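Local coordinates for protein oxidized polyvinyl alcohol hydrolase (Sphingopyxis, PDB 3WLA) that catalyses the hydrolysis of beta-diketones such as nonane-4,6-dione and cleaves oxidized polyvinyl alcohol in the second step of polyvinyl alcohol breakdown, at residues A[32-37]-A[84-89]; A[51-56]-A[112-117]; A[73-78]-A[295-300]; A[234-239]-A[274-279]; A[137-142]-A[176-181]. All blocks are in the same frame, centred on the assembly; numbering follows the deposited sequence.

The five contacts spread over an alpha/beta-hydrolase monomer built round one mixed sheet, reached by contacts 1, 2 and 4. Contact 1 pairs strands 31-38 and 81-85, and contact 2 sets the end of strand 47-53, the neighbour of 81-85, against loop 112-117; the two touch, with centres about 11 Å apart. Contact 4 pairs strands 232-238 and 274-280, its centre about 25 Å from that of contact 1. Contact 5 packs helix 133-145 beside contacts 1 and 2, and contact 3 sets helix 292-304 against the turn after helix 60-65, touching contact 4. Along the chain contacts 1, 2 and 3 interleave; contacts 5, then 4, fall within contact 3, which joins an early segment to a late helix.

Contact 1 (A[32-37]-A[84-89]); sequences KRAFVV and SPVRQC
S84 and V36 form an antiparallel hydrogen-bonded pair: V36 N bonds to S84 O at 2.8 Å, and S84 N to V36 O at 3.0 Å. The S84 hydroxyl turns to P52 O instead. P85 comes next, in a non-hydrogen-bonded pair with F35 that asks for no N-H from the proline; P85 CA lies 3.8 Å from F35 CB, while the F35 ring, set between the backbone N and the carbonyl carbon (chi1 56°), leads away. V86 N bonds to A34 O at 2.9 Å, and V86 CB rests 3.9 Å from A34 CB. R33 NH2 gives a proton to V86 O, which lies in the guanidinium plane at 3.1 Å with an N-H...O angle of 166°. A second partner of this oxygen is a water, which accepts from R33 NE and A34 N and probably donates to V86 O. Bends at chi2 and chi3 bring the R33 head round to this carbonyl. R87 points the other way, its guanidinium bonded to G97 O. Q88 lays CG over the centre of the R33 guanidinium, 3.3 Å from R33 CZ. R33 NH1 makes a salt bridge to D134; a leucine in place of R33 would probably leave D134 without its charged mate and V86 O without its in-plane donor. In the mixed sheet of the alpha/beta-hydrolase fold, strand 21-28 bonds to strand 31-38 through R33, F35 and V37. Helix 60-65 covers the face bearing V36 and S84, and helix 133-145 packs on the face bearing F35 and P85.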
# COMPACT_ATOMS: atom_id res chain seq x y z
N LYS A 32 -14.34 -11.85 10.74
CA LYS A 32 -13.33 -12.12 11.75
C LYS A 32 -11.95 -11.89 11.10
O LYS A 32 -11.52 -12.65 10.24
CB LYS A 32 -13.47 -13.56 12.27
CG LYS A 32 -14.78 -13.76 13.14
CD LYS A 32 -14.91 -15.19 13.66
CE LYS A 32 -16.33 -15.48 14.18
NZ LYS A 32 -16.70 -16.96 14.13
N ARG A 33 -11.25 -10.85 11.55
CA ARG A 33 -9.96 -10.51 10.93
C ARG A 33 -8.78 -10.78 11.85
O ARG A 33 -8.93 -10.91 13.08
CB ARG A 33 -9.99 -9.05 10.49
CG ARG A 33 -11.14 -8.67 9.54
CD ARG A 33 -11.13 -9.51 8.23
NE ARG A 33 -9.88 -9.32 7.46
CZ ARG A 33 -9.71 -8.36 6.55
NH1 ARG A 33 -10.67 -7.48 6.27
NH2 ARG A 33 -8.58 -8.31 5.86
N ALA A 34 -7.61 -10.90 11.25
CA ALA A 34 -6.39 -11.22 11.97
C ALA A 34 -5.24 -10.29 11.55
O ALA A 34 -5.24 -9.73 10.44
CB ALA A 34 -6.02 -12.69 11.70
N PHE A 35 -4.26 -10.16 12.45
CA PHE A 35 -3.08 -9.29 12.20
C PHE A 35 -1.97 -9.59 13.21
O PHE A 35 -2.23 -10.10 14.33
CB PHE A 35 -3.48 -7.80 12.21
CG PHE A 35 -4.16 -7.35 13.48
CD1 PHE A 35 -5.53 -7.30 13.58
CD2 PHE A 35 -3.39 -6.94 14.59
CE1 PHE A 35 -6.18 -6.83 14.78
CE2 PHE A 35 -3.98 -6.48 15.78
CZ PHE A 35 -5.37 -6.42 15.89
N VAL A 36 -0.72 -9.32 12.81
CA VAL A 36 0.43 -9.59 13.66
C VAL A 36 1.00 -8.28 14.19
O VAL A 36 1.28 -7.36 13.44
CB VAL A 36 1.46 -10.41 12.85
CG1 VAL A 36 2.68 -10.73 13.67
CG2 VAL A 36 0.81 -11.72 12.38
N VAL A 37 1.16 -8.19 15.51
CA VAL A 37 1.68 -6.99 16.17
C VAL A 37 3.13 -7.23 16.63
O VAL A 37 3.41 -8.23 17.30
CB VAL A 37 0.81 -6.62 17.41
CG1 VAL A 37 1.42 -5.40 18.19
CG2 VAL A 37 -0.60 -6.24 16.93
N SER A 84 1.17 -6.07 10.76
CA SER A 84 0.93 -6.60 9.42
C SER A 84 -0.43 -7.32 9.45
O SER A 84 -0.61 -8.26 10.26
CB SER A 84 2.03 -7.58 9.02
OG SER A 84 1.94 -7.89 7.62
N PRO A 85 -1.39 -6.87 8.62
CA PRO A 85 -2.74 -7.42 8.52
C PRO A 85 -2.80 -8.64 7.67
O PRO A 85 -2.09 -8.75 6.69
CB PRO A 85 -3.54 -6.28 7.95
CG PRO A 85 -2.54 -5.70 6.94
CD PRO A 85 -1.20 -5.74 7.67
N VAL A 86 -3.67 -9.58 8.05
CA VAL A 86 -3.87 -10.79 7.30
C VAL A 86 -5.02 -10.60 6.27
O VAL A 86 -6.09 -10.03 6.57
CB VAL A 86 -4.21 -11.99 8.26
CG1 VAL A 86 -4.52 -13.23 7.41
CG2 VAL A 86 -2.95 -12.26 9.18
N ARG A 87 -4.80 -11.09 5.05
CA ARG A 87 -5.80 -10.94 3.97
C ARG A 87 -7.07 -11.78 4.31
O ARG A 87 -6.94 -12.88 4.84
CB ARG A 87 -5.22 -11.46 2.65
CG ARG A 87 -4.07 -10.60 2.05
CD ARG A 87 -3.26 -11.39 1.01
NE ARG A 87 -2.65 -12.52 1.73
CZ ARG A 87 -1.97 -13.52 1.17
NH1 ARG A 87 -1.76 -13.53 -0.16
NH2 ARG A 87 -1.51 -14.51 1.97
N GLN A 88 -8.25 -11.27 3.96
CA GLN A 88 -9.51 -12.00 4.21
C GLN A 88 -9.44 -13.44 3.70
O GLN A 88 -9.82 -14.38 4.41
CB GLN A 88 -10.70 -11.32 3.53
CG GLN A 88 -11.06 -10.00 4.09
CD GLN A 88 -12.12 -9.28 3.29
OE1 GLN A 88 -11.97 -8.10 2.96
NE2 GLN A 88 -13.22 -9.98 2.99
N CYS A 89 -8.95 -13.62 2.47
CA CYS A 89 -8.86 -14.93 1.82
C CYS A 89 -7.92 -15.94 2.52
O CYS A 89 -8.03 -17.15 2.28
CB CYS A 89 -8.38 -14.74 0.33
SG CYS A 89 -6.78 -13.79 0.31
O HOH W 1 -7.85 -10.84 8.40

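Contact 2 (A[51-56]-A[112-117]); sequences VPMVGT and NPWNDG. With SO4 (sulfate ion), chain D.
W114 and V54 make the one direct hydrogen bond between the two segments: the indole NE1 gives its proton to V54 O at 2.7 Å with an N-H...O angle of 165°. The carbonyl oxygen lies nearly in the plane of the indole, and this bond, with the sulfur over its face, would fix how the ring is turned. The sulfur contact is a Met-aromatic one. M53 SD stands over one face of the six-membered ring, 4.1 Å from its centroid and 13° off the normal; M53 CG, anti to the carbonyl carbon (chi1 -72°), comes down beside it to 3.8 Å from W114 CZ2. P113 makes van der Waals contacts with polar atoms: its CG lies 3.7 Å from T56 OG1, and its CB rests against G55 O. Hydrogen bonds gather at a sulfate, probably taken up from the crystallisation liquor. T56 N bonds to sulfate O1 at 2.8 Å, and T56 OG1 to the same oxygen at 3.1 Å, although that hydroxyl also has a bond from W111 NE1. The sulfate is further bonded to V57 N and to the OG of S162, assigned to the charge relay by similarity. Backbone N-H groups gathered on an anion beside this serine are consistent with an oxyanion hole. Strand 47-53, which carries M53, runs between strands 81-85 and 155-161. M167 of helix 163-174 touches both M53 and W114, and P85 of strand 81-85 meets the same two side chains, closing round the indole.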
# COMPACT_ATOMS: atom_id res chain seq x y z
N VAL A 51 2.68 -0.41 8.61
CA VAL A 51 1.70 -1.48 8.36
C VAL A 51 2.02 -2.07 6.98
O VAL A 51 1.48 -1.65 5.95
CB VAL A 51 0.24 -0.90 8.41
CG1 VAL A 51 -0.77 -1.98 8.06
CG2 VAL A 51 -0.04 -0.36 9.80
N PRO A 52 2.96 -3.04 6.93
CA PRO A 52 3.34 -3.67 5.67
C PRO A 52 2.37 -4.75 5.21
O PRO A 52 1.99 -5.58 6.01
CB PRO A 52 4.73 -4.25 6.00
CG PRO A 52 4.54 -4.72 7.44
CD PRO A 52 3.77 -3.55 8.05
N MET A 53 2.02 -4.76 3.93
CA MET A 53 1.07 -5.73 3.37
C MET A 53 1.63 -6.57 2.26
O MET A 53 2.30 -6.02 1.33
CB MET A 53 -0.16 -5.01 2.80
CG MET A 53 -1.03 -4.46 3.89
SD MET A 53 -2.46 -3.59 3.33
CE MET A 53 -1.56 -2.05 2.53
N VAL A 54 1.36 -7.89 2.34
CA VAL A 54 1.79 -8.82 1.30
C VAL A 54 0.86 -8.65 0.10
O VAL A 54 -0.18 -8.00 0.17
CB VAL A 54 1.64 -10.33 1.72
CG1 VAL A 54 2.73 -10.72 2.71
CG2 VAL A 54 0.28 -10.54 2.38
N GLY A 55 1.24 -9.32 -0.98
CA GLY A 55 0.50 -9.32 -2.19
C GLY A 55 -0.29 -10.60 -2.40
O GLY A 55 -1.11 -11.02 -1.57
N THR A 56 -0.06 -11.25 -3.52
CA THR A 56 -0.88 -12.41 -3.83
C THR A 56 -0.37 -13.75 -3.31
O THR A 56 -1.19 -14.61 -2.89
CB THR A 56 -1.00 -12.58 -5.36
OG1 THR A 56 -1.43 -11.33 -5.96
CG2 THR A 56 -1.92 -13.82 -5.69
N ASN A 112 -8.60 -10.93 -5.80
CA ASN A 112 -8.96 -11.43 -4.51
C ASN A 112 -8.09 -11.13 -3.27
O ASN A 112 -8.62 -11.00 -2.18
CB ASN A 112 -9.15 -12.96 -4.61
CG ASN A 112 -10.08 -13.50 -3.52
OD1 ASN A 112 -11.01 -12.84 -3.13
ND2 ASN A 112 -9.83 -14.70 -3.06
N PRO A 113 -6.76 -11.03 -3.39
CA PRO A 113 -6.03 -10.76 -2.13
C PRO A 113 -6.48 -9.62 -1.21
O PRO A 113 -6.57 -9.80 0.03
CB PRO A 113 -4.59 -10.57 -2.59
CG PRO A 113 -4.49 -11.42 -3.84
CD PRO A 113 -5.84 -11.11 -4.53
N TRP A 114 -6.73 -8.46 -1.80
CA TRP A 114 -7.14 -7.30 -1.02
C TRP A 114 -8.25 -6.62 -1.78
O TRP A 114 -8.25 -6.66 -3.02
CB TRP A 114 -6.00 -6.26 -0.85
CG TRP A 114 -4.83 -6.73 0.01
CD1 TRP A 114 -3.57 -7.09 -0.40
CD2 TRP A 114 -4.83 -6.86 1.43
NE1 TRP A 114 -2.80 -7.43 0.67
CE2 TRP A 114 -3.54 -7.30 1.82
CE3 TRP A 114 -5.80 -6.65 2.43
CZ2 TRP A 114 -3.17 -7.53 3.17
CZ3 TRP A 114 -5.44 -6.88 3.79
CH2 TRP A 114 -4.13 -7.32 4.14
N ASN A 115 -9.18 -6.01 -1.03
CA ASN A 115 -10.31 -5.29 -1.61
C ASN A 115 -9.65 -3.98 -2.07
O ASN A 115 -9.86 -2.92 -1.45
CB ASN A 115 -11.34 -4.96 -0.53
CG ASN A 115 -12.10 -6.20 -0.01
OD1 ASN A 115 -12.77 -6.13 1.03
ND2 ASN A 115 -12.04 -7.32 -0.73
N ASP A 116 -8.85 -4.07 -3.13
CA ASP A 116 -8.10 -2.91 -3.60
C ASP A 116 -8.56 -2.14 -4.82
O ASP A 116 -7.92 -1.18 -5.18
CB ASP A 116 -6.62 -3.29 -3.78
CG ASP A 116 -6.43 -4.45 -4.77
OD1 ASP A 116 -7.25 -4.61 -5.72
OD2 ASP A 116 -5.43 -5.21 -4.61
N GLY A 117 -9.66 -2.53 -5.44
CA GLY A 117 -10.08 -1.79 -6.62
C GLY A 117 -11.39 -2.33 -7.14
O GLY A 117 -11.57 -3.54 -7.33
S SO4 D . 2.65 -11.24 -5.65
O1 SO4 D . 1.47 -10.36 -5.67
O2 SO4 D . 2.74 -11.93 -4.33
O3 SO4 D . 2.49 -12.27 -6.64
O4 SO4 D . 3.90 -10.51 -5.91

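Contact 3 (A[73-78]-A[295-300]); sequences AKLAEH and FNLWAL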
# COMPACT_ATOMS: atom_id res chain seq x y z
N ALA A 73 9.66 -7.07 10.16
CA ALA A 73 9.66 -7.01 11.61
C ALA A 73 10.91 -6.28 12.13
O ALA A 73 10.95 -5.81 13.26
CB ALA A 73 9.60 -8.47 12.25
N LYS A 74 11.94 -6.23 11.30
CA LYS A 74 13.19 -5.60 11.70
C LYS A 74 13.00 -4.11 12.05
O LYS A 74 13.75 -3.57 12.89
CB LYS A 74 14.21 -5.80 10.59
CG LYS A 74 15.61 -5.24 10.83
CD LYS A 74 16.41 -6.03 11.83
CE LYS A 74 17.85 -5.47 11.92
NZ LYS A 74 18.42 -5.25 10.55
N LEU A 75 12.00 -3.47 11.45
CA LEU A 75 11.77 -2.07 11.72
C LEU A 75 11.43 -1.84 13.21
O LEU A 75 11.64 -0.75 13.73
CB LEU A 75 10.68 -1.51 10.83
CG LEU A 75 11.00 -1.12 9.38
CD1 LEU A 75 12.25 -0.24 9.37
CD2 LEU A 75 11.17 -2.31 8.51
N ALA A 76 10.89 -2.85 13.90
CA ALA A 76 10.58 -2.69 15.30
C ALA A 76 11.89 -2.50 16.11
O ALA A 76 11.84 -1.98 17.20
CB ALA A 76 9.86 -3.90 15.82
N GLU A 77 13.03 -2.92 15.57
CA GLU A 77 14.30 -2.74 16.25
C GLU A 77 14.74 -1.26 16.20
O GLU A 77 15.64 -0.86 16.95
CB GLU A 77 15.37 -3.63 15.62
CG GLU A 77 15.21 -5.06 15.96
CD GLU A 77 16.22 -5.98 15.26
OE1 GLU A 77 17.30 -5.52 14.79
OE2 GLU A 77 15.94 -7.20 15.19
N HIS A 78 14.08 -0.47 15.36
CA HIS A 78 14.43 0.93 15.16
C HIS A 78 13.34 1.91 15.64
O HIS A 78 13.29 3.06 15.21
CB HIS A 78 14.73 1.18 13.70
CG HIS A 78 15.87 0.36 13.17
ND1 HIS A 78 17.18 0.75 13.28
CD2 HIS A 78 15.89 -0.87 12.61
CE1 HIS A 78 17.97 -0.21 12.82
NE2 HIS A 78 17.21 -1.21 12.41
N PHE A 295 17.17 -0.25 2.89
CA PHE A 295 16.15 0.43 2.12
C PHE A 295 14.87 0.63 2.95
O PHE A 295 14.30 1.76 3.00
CB PHE A 295 15.78 -0.35 0.86
CG PHE A 295 14.66 0.29 0.11
CD1 PHE A 295 14.86 1.47 -0.59
CD2 PHE A 295 13.36 -0.19 0.24
CE1 PHE A 295 13.78 2.19 -1.15
CE2 PHE A 295 12.27 0.51 -0.30
CZ PHE A 295 12.47 1.69 -0.99
N ASN A 296 14.42 -0.44 3.59
CA ASN A 296 13.21 -0.34 4.39
C ASN A 296 13.34 0.75 5.46
O ASN A 296 12.44 1.56 5.64
CB ASN A 296 12.91 -1.65 5.11
CG ASN A 296 12.48 -2.80 4.17
OD1 ASN A 296 12.06 -2.59 3.04
ND2 ASN A 296 12.61 -4.01 4.66
N LEU A 297 14.46 0.76 6.16
CA LEU A 297 14.68 1.75 7.23
C LEU A 297 14.84 3.17 6.65
O LEU A 297 14.38 4.12 7.25
CB LEU A 297 15.92 1.43 8.03
CG LEU A 297 16.26 2.45 9.12
CD1 LEU A 297 15.15 2.48 10.21
CD2 LEU A 297 17.62 2.02 9.74
N TRP A 298 15.47 3.29 5.48
CA TRP A 298 15.61 4.57 4.83
C TRP A 298 14.26 5.08 4.48
O TRP A 298 13.92 6.24 4.76
CB TRP A 298 16.44 4.45 3.55
CG TRP A 298 16.39 5.74 2.74
CD1 TRP A 298 17.10 6.91 2.97
CD2 TRP A 298 15.50 6.03 1.65
NE1 TRP A 298 16.70 7.88 2.09
CE2 TRP A 298 15.71 7.37 1.27
CE3 TRP A 298 14.54 5.28 0.96
CZ2 TRP A 298 14.99 7.98 0.23
CZ3 TRP A 298 13.82 5.89 -0.08
CH2 TRP A 298 14.05 7.22 -0.43
N ALA A 299 13.44 4.21 3.88
CA ALA A 299 12.12 4.64 3.44
C ALA A 299 11.23 5.06 4.62
O ALA A 299 10.56 6.11 4.57
CB ALA A 299 11.43 3.50 2.64
N LEU A 300 11.23 4.26 5.68
CA LEU A 300 10.38 4.62 6.82
C LEU A 300 10.88 5.87 7.53
O LEU A 300 10.07 6.71 7.90
CB LEU A 300 10.22 3.47 7.83
CG LEU A 300 9.04 2.48 7.64
CD1 LEU A 300 7.68 3.12 8.07
CD2 LEU A 300 9.01 2.03 6.19
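L75 and L297 bring the two backbones closest, 6.6 Å between their CA atoms. Segment 73-78 coils with helical angles but is tied by bonds three residues apart, as from H78 N to L75 O, whereas segment 295-300 has the four-residue spacing of a regular helix, as from A299 N to F295 O. No hydrogen bond crosses between them, and the join is apolar. L75 spreads its branches over the helix: CD1 touches L297 CA at 3.8 Å, CD2 reaches N296 CB at 3.9 Å, and CG faces L300 CG at 4.5 Å. L297 answers with its own methyls. Its CG is anti to the backbone N (chi1 177°), which carries the branch out to H78, where CD2 sits over one face of the imidazole in a CH-pi contact, 3.9 Å from the ring centroid and 19° off the normal. L297 CD1 meets H78 CB at 3.7 Å. An alanine in place of L297 would probably open a gap beneath the imidazole and leave that ring free to turn. The N296 amide looks to other parts of the fold, its OD1 bonded to W287 NE1. H78 itself lies on the exterior of the protein. Farther in, L75 and L300 both rest on W50 of strand 47-53, and F295 and A299 lie on M183 of strand 181-185; helix 292-304 thus covers the sheet, with the turn before strand 81-85 packed along its side.

Contact 4 (A[234-239]-A[274-279]); sequences VITVWG and VVHVAC
I235 and V277 run alongside each other on one face, at the heart of a parallel strand pair in the alpha/beta-hydrolase sheet; strands 232-238 and 274-280 are linked by a beta-alpha-beta crossover that includes helix 257-269. I235 CG1 packs 4.0 Å from V277 CB, and I235 CG2 meets C279 SG at 3.9 Å. On the same face V237 CG2 reaches C279 CB, and helix 292-304 covers them with T302, M303, F295 and W298. The C279 sulfur is also joined in a disulfide to C326 of strand 325-328, next in the sheet. Between the strands the parallel ladder alternates direction: V277 N bonds to V234 O at 2.7 Å, T236 N to V277 O at 2.8 Å, and C279 N to T236 O at 2.9 Å. The face bearing V234, T236 and H276 is more polar. There H276 touches S265 of helix 257-269, a residue placed in the charge relay by similarity, and its ND1 is bonded to G329 O. H276 CG is anti to the backbone N (chi1 -177°), which carries the ring toward T236. At the ring's NE2, T236 OG1 and H276 NE2 share a hydrogen bond of 2.7 Å, the hydroxyl oxygen lying in the imidazole plane.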
# COMPACT_ATOMS: atom_id res chain seq x y z
N VAL A 234 4.14 10.18 0.25
CA VAL A 234 3.98 8.88 -0.43
C VAL A 234 5.23 8.52 -1.22
O VAL A 234 5.74 9.33 -2.04
CB VAL A 234 2.76 8.94 -1.37
CG1 VAL A 234 2.57 7.57 -2.15
CG2 VAL A 234 1.51 9.27 -0.54
N ILE A 235 5.75 7.31 -0.96
CA ILE A 235 6.93 6.83 -1.67
C ILE A 235 6.47 5.70 -2.58
O ILE A 235 6.11 4.62 -2.10
CB ILE A 235 8.01 6.30 -0.70
CG1 ILE A 235 8.50 7.44 0.20
CG2 ILE A 235 9.14 5.68 -1.47
CD1 ILE A 235 9.38 7.02 1.29
N THR A 236 6.46 5.93 -3.90
CA THR A 236 6.03 4.90 -4.86
C THR A 236 7.29 4.20 -5.30
O THR A 236 8.29 4.87 -5.60
CB THR A 236 5.34 5.51 -6.10
OG1 THR A 236 4.10 6.08 -5.71
CG2 THR A 236 5.03 4.42 -7.13
N VAL A 237 7.28 2.86 -5.32
CA VAL A 237 8.48 2.15 -5.73
C VAL A 237 8.17 1.29 -6.97
O VAL A 237 7.18 0.55 -7.00
CB VAL A 237 9.02 1.26 -4.57
CG1 VAL A 237 10.17 0.43 -5.04
CG2 VAL A 237 9.44 2.11 -3.37
N TRP A 238 9.01 1.42 -8.01
CA TRP A 238 8.92 0.66 -9.24
C TRP A 238 10.16 -0.24 -9.29
O TRP A 238 11.28 0.24 -9.01
CB TRP A 238 8.96 1.60 -10.45
CG TRP A 238 9.03 0.92 -11.77
CD1 TRP A 238 8.13 0.03 -12.30
CD2 TRP A 238 9.97 1.22 -12.83
NE1 TRP A 238 8.43 -0.22 -13.64
CE2 TRP A 238 9.55 0.49 -13.98
CE3 TRP A 238 11.11 2.04 -12.90
CZ2 TRP A 238 10.23 0.56 -15.20
CZ3 TRP A 238 11.79 2.12 -14.12
CH2 TRP A 238 11.34 1.38 -15.26
N GLY A 239 10.00 -1.50 -9.69
CA GLY A 239 11.17 -2.41 -9.69
C GLY A 239 11.93 -2.53 -11.01
O GLY A 239 12.69 -3.48 -11.22
N VAL A 274 0.40 17.02 -0.71
CA VAL A 274 0.99 15.68 -0.61
C VAL A 274 2.42 15.64 -1.22
O VAL A 274 2.65 16.09 -2.34
CB VAL A 274 0.13 14.60 -1.33
CG1 VAL A 274 0.91 13.27 -1.42
CG2 VAL A 274 -1.17 14.34 -0.57
N VAL A 275 3.39 15.17 -0.46
CA VAL A 275 4.73 15.03 -0.97
C VAL A 275 4.79 13.60 -1.59
O VAL A 275 4.35 12.61 -0.96
CB VAL A 275 5.77 15.15 0.18
CG1 VAL A 275 7.13 14.65 -0.26
CG2 VAL A 275 5.89 16.59 0.60
N HIS A 276 5.25 13.52 -2.83
CA HIS A 276 5.39 12.23 -3.52
C HIS A 276 6.85 12.03 -3.85
O HIS A 276 7.53 12.97 -4.27
CB HIS A 276 4.55 12.18 -4.83
CG HIS A 276 4.63 10.84 -5.51
ND1 HIS A 276 5.58 10.57 -6.48
CD2 HIS A 276 4.03 9.66 -5.22
CE1 HIS A 276 5.56 9.26 -6.74
NE2 HIS A 276 4.63 8.69 -5.98
N VAL A 277 7.34 10.82 -3.61
CA VAL A 277 8.71 10.45 -3.89
C VAL A 277 8.65 9.26 -4.85
O VAL A 277 7.95 8.25 -4.59
CB VAL A 277 9.50 10.07 -2.61
CG1 VAL A 277 10.94 9.61 -2.97
CG2 VAL A 277 9.60 11.25 -1.67
N ALA A 278 9.31 9.40 -6.00
CA ALA A 278 9.34 8.35 -7.02
C ALA A 278 10.68 7.63 -6.95
O ALA A 278 11.71 8.20 -7.29
CB ALA A 278 9.14 8.93 -8.40
N CYS A 279 10.63 6.37 -6.51
CA CYS A 279 11.82 5.54 -6.37
C CYS A 279 11.88 4.45 -7.40
O CYS A 279 10.90 3.72 -7.60
CB CYS A 279 11.90 4.88 -4.99
SG CYS A 279 12.37 6.00 -3.62

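Contact 5 (A[137-142]-A[176-181]); sequences FLEAMV and SEFWAG
E139 crosses the face of F178 at a slant, its side chain passing from the rim over the middle of the ring. CB approaches the rim, 4.0 Å from F178 CD2. CG, anti to the backbone N (chi1 178°), sits squarely over the middle in a CH-pi contact, 3.4 Å from the ring centroid and only 4° off the normal. CD then continues past F178 CG at 3.9 Å, the carboxylate plane turned just 16° from the ring. At the tip, OE2 comes within 4.0 Å of F178 CD1, and its charge is paired with R143 NE in a salt bridge; OE1 lies near the D175 carboxylate, a like charge that R143 probably helps to offset. The edge of the same ring takes V142 CB, 3.8 Å from F178 CZ. Beyond it, W179 offers a face to F178 CD2, while L138 CB meets the indole edge at W179 CZ2 (3.9 Å) and V142 CG2 approaches W179 CH2 at 3.7 Å. Both aromatics also rest on L156 of strand 155-161, and V142 and W179 both touch V51 of strand 47-53. Together they join helix 133-145 to the turn leading into strand 181-185, in the helix-on-sheet layering of the alpha/beta-hydrolase fold.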
# COMPACT_ATOMS: atom_id res chain seq x y z
N PHE A 137 -10.90 -1.93 7.86
CA PHE A 137 -10.20 -2.82 8.75
C PHE A 137 -8.83 -2.26 9.13
O PHE A 137 -8.49 -2.18 10.35
CB PHE A 137 -10.01 -4.18 8.10
CG PHE A 137 -9.09 -5.09 8.88
CD1 PHE A 137 -9.28 -5.28 10.26
CD2 PHE A 137 -8.03 -5.77 8.24
CE1 PHE A 137 -8.45 -6.13 11.00
CE2 PHE A 137 -7.19 -6.63 8.98
CZ PHE A 137 -7.41 -6.80 10.37
N LEU A 138 -8.04 -1.90 8.11
CA LEU A 138 -6.71 -1.38 8.36
C LEU A 138 -6.78 -0.22 9.36
O LEU A 138 -6.00 -0.18 10.29
CB LEU A 138 -6.03 -0.93 7.03
CG LEU A 138 -5.88 -2.12 6.06
CD1 LEU A 138 -5.55 -1.58 4.72
CD2 LEU A 138 -4.88 -3.20 6.57
N GLU A 139 -7.71 0.72 9.18
CA GLU A 139 -7.75 1.84 10.14
C GLU A 139 -8.13 1.40 11.57
O GLU A 139 -7.51 1.82 12.55
CB GLU A 139 -8.72 2.92 9.68
CG GLU A 139 -8.83 4.09 10.67
CD GLU A 139 -9.86 5.10 10.26
OE1 GLU A 139 -10.12 5.27 9.03
OE2 GLU A 139 -10.40 5.76 11.17
N ALA A 140 -9.17 0.56 11.67
CA ALA A 140 -9.69 0.06 12.93
C ALA A 140 -8.62 -0.73 13.67
O ALA A 140 -8.47 -0.62 14.91
CB ALA A 140 -10.89 -0.82 12.66
N MET A 141 -7.88 -1.53 12.90
CA MET A 141 -6.78 -2.31 13.45
C MET A 141 -5.76 -1.40 14.17
O MET A 141 -5.40 -1.64 15.33
CB MET A 141 -6.07 -3.05 12.32
CG MET A 141 -4.85 -3.82 12.72
SD MET A 141 -3.99 -4.55 11.23
CE MET A 141 -3.19 -3.06 10.55
N VAL A 142 -5.27 -0.37 13.46
CA VAL A 142 -4.27 0.51 14.03
C VAL A 142 -4.90 1.24 15.20
O VAL A 142 -4.29 1.28 16.27
CB VAL A 142 -3.74 1.52 13.00
CG1 VAL A 142 -2.80 2.51 13.69
CG2 VAL A 142 -2.96 0.75 11.88
N SER A 176 -7.16 9.33 3.50
CA SER A 176 -6.00 10.15 3.75
C SER A 176 -6.11 10.93 5.08
O SER A 176 -5.14 11.49 5.56
CB SER A 176 -5.77 11.11 2.59
OG SER A 176 -6.84 12.03 2.46
N GLU A 177 -7.29 10.94 5.69
CA GLU A 177 -7.46 11.65 6.97
C GLU A 177 -6.73 10.87 8.06
O GLU A 177 -6.31 11.41 9.08
CB GLU A 177 -8.94 11.73 7.36
CG GLU A 177 -9.74 12.73 6.59
CD GLU A 177 -9.97 12.31 5.12
OE1 GLU A 177 -10.02 11.06 4.81
OE2 GLU A 177 -10.10 13.26 4.29
N PHE A 178 -6.61 9.57 7.86
CA PHE A 178 -5.96 8.73 8.85
C PHE A 178 -4.44 8.60 8.67
O PHE A 178 -3.66 9.05 9.52
CB PHE A 178 -6.66 7.35 8.87
CG PHE A 178 -6.23 6.46 10.01
CD1 PHE A 178 -6.52 6.80 11.33
CD2 PHE A 178 -5.53 5.27 9.75
CE1 PHE A 178 -6.12 5.99 12.38
CE2 PHE A 178 -5.12 4.43 10.80
CZ PHE A 178 -5.42 4.79 12.14
N TRP A 179 -4.03 8.02 7.55
CA TRP A 179 -2.61 7.76 7.25
C TRP A 179 -1.80 9.02 6.95
O TRP A 179 -2.27 9.94 6.26
CB TRP A 179 -2.51 6.84 6.02
CG TRP A 179 -3.31 5.54 6.14
CD1 TRP A 179 -4.50 5.22 5.54
CD2 TRP A 179 -2.98 4.46 6.98
NE1 TRP A 179 -4.94 3.99 5.99
CE2 TRP A 179 -4.02 3.50 6.87
CE3 TRP A 179 -1.90 4.20 7.84
CZ2 TRP A 179 -4.00 2.33 7.58
CZ3 TRP A 179 -1.89 3.03 8.54
CH2 TRP A 179 -2.93 2.10 8.42
N ALA A 180 -0.58 9.05 7.49
CA ALA A 180 0.33 10.16 7.23
C ALA A 180 0.99 9.94 5.86
O ALA A 180 1.75 10.80 5.34
CB ALA A 180 1.40 10.23 8.33
N GLY A 181 0.71 8.80 5.25
CA GLY A 181 1.32 8.47 3.96
C GLY A 181 1.62 6.96 3.86
O GLY A 181 1.09 6.12 4.63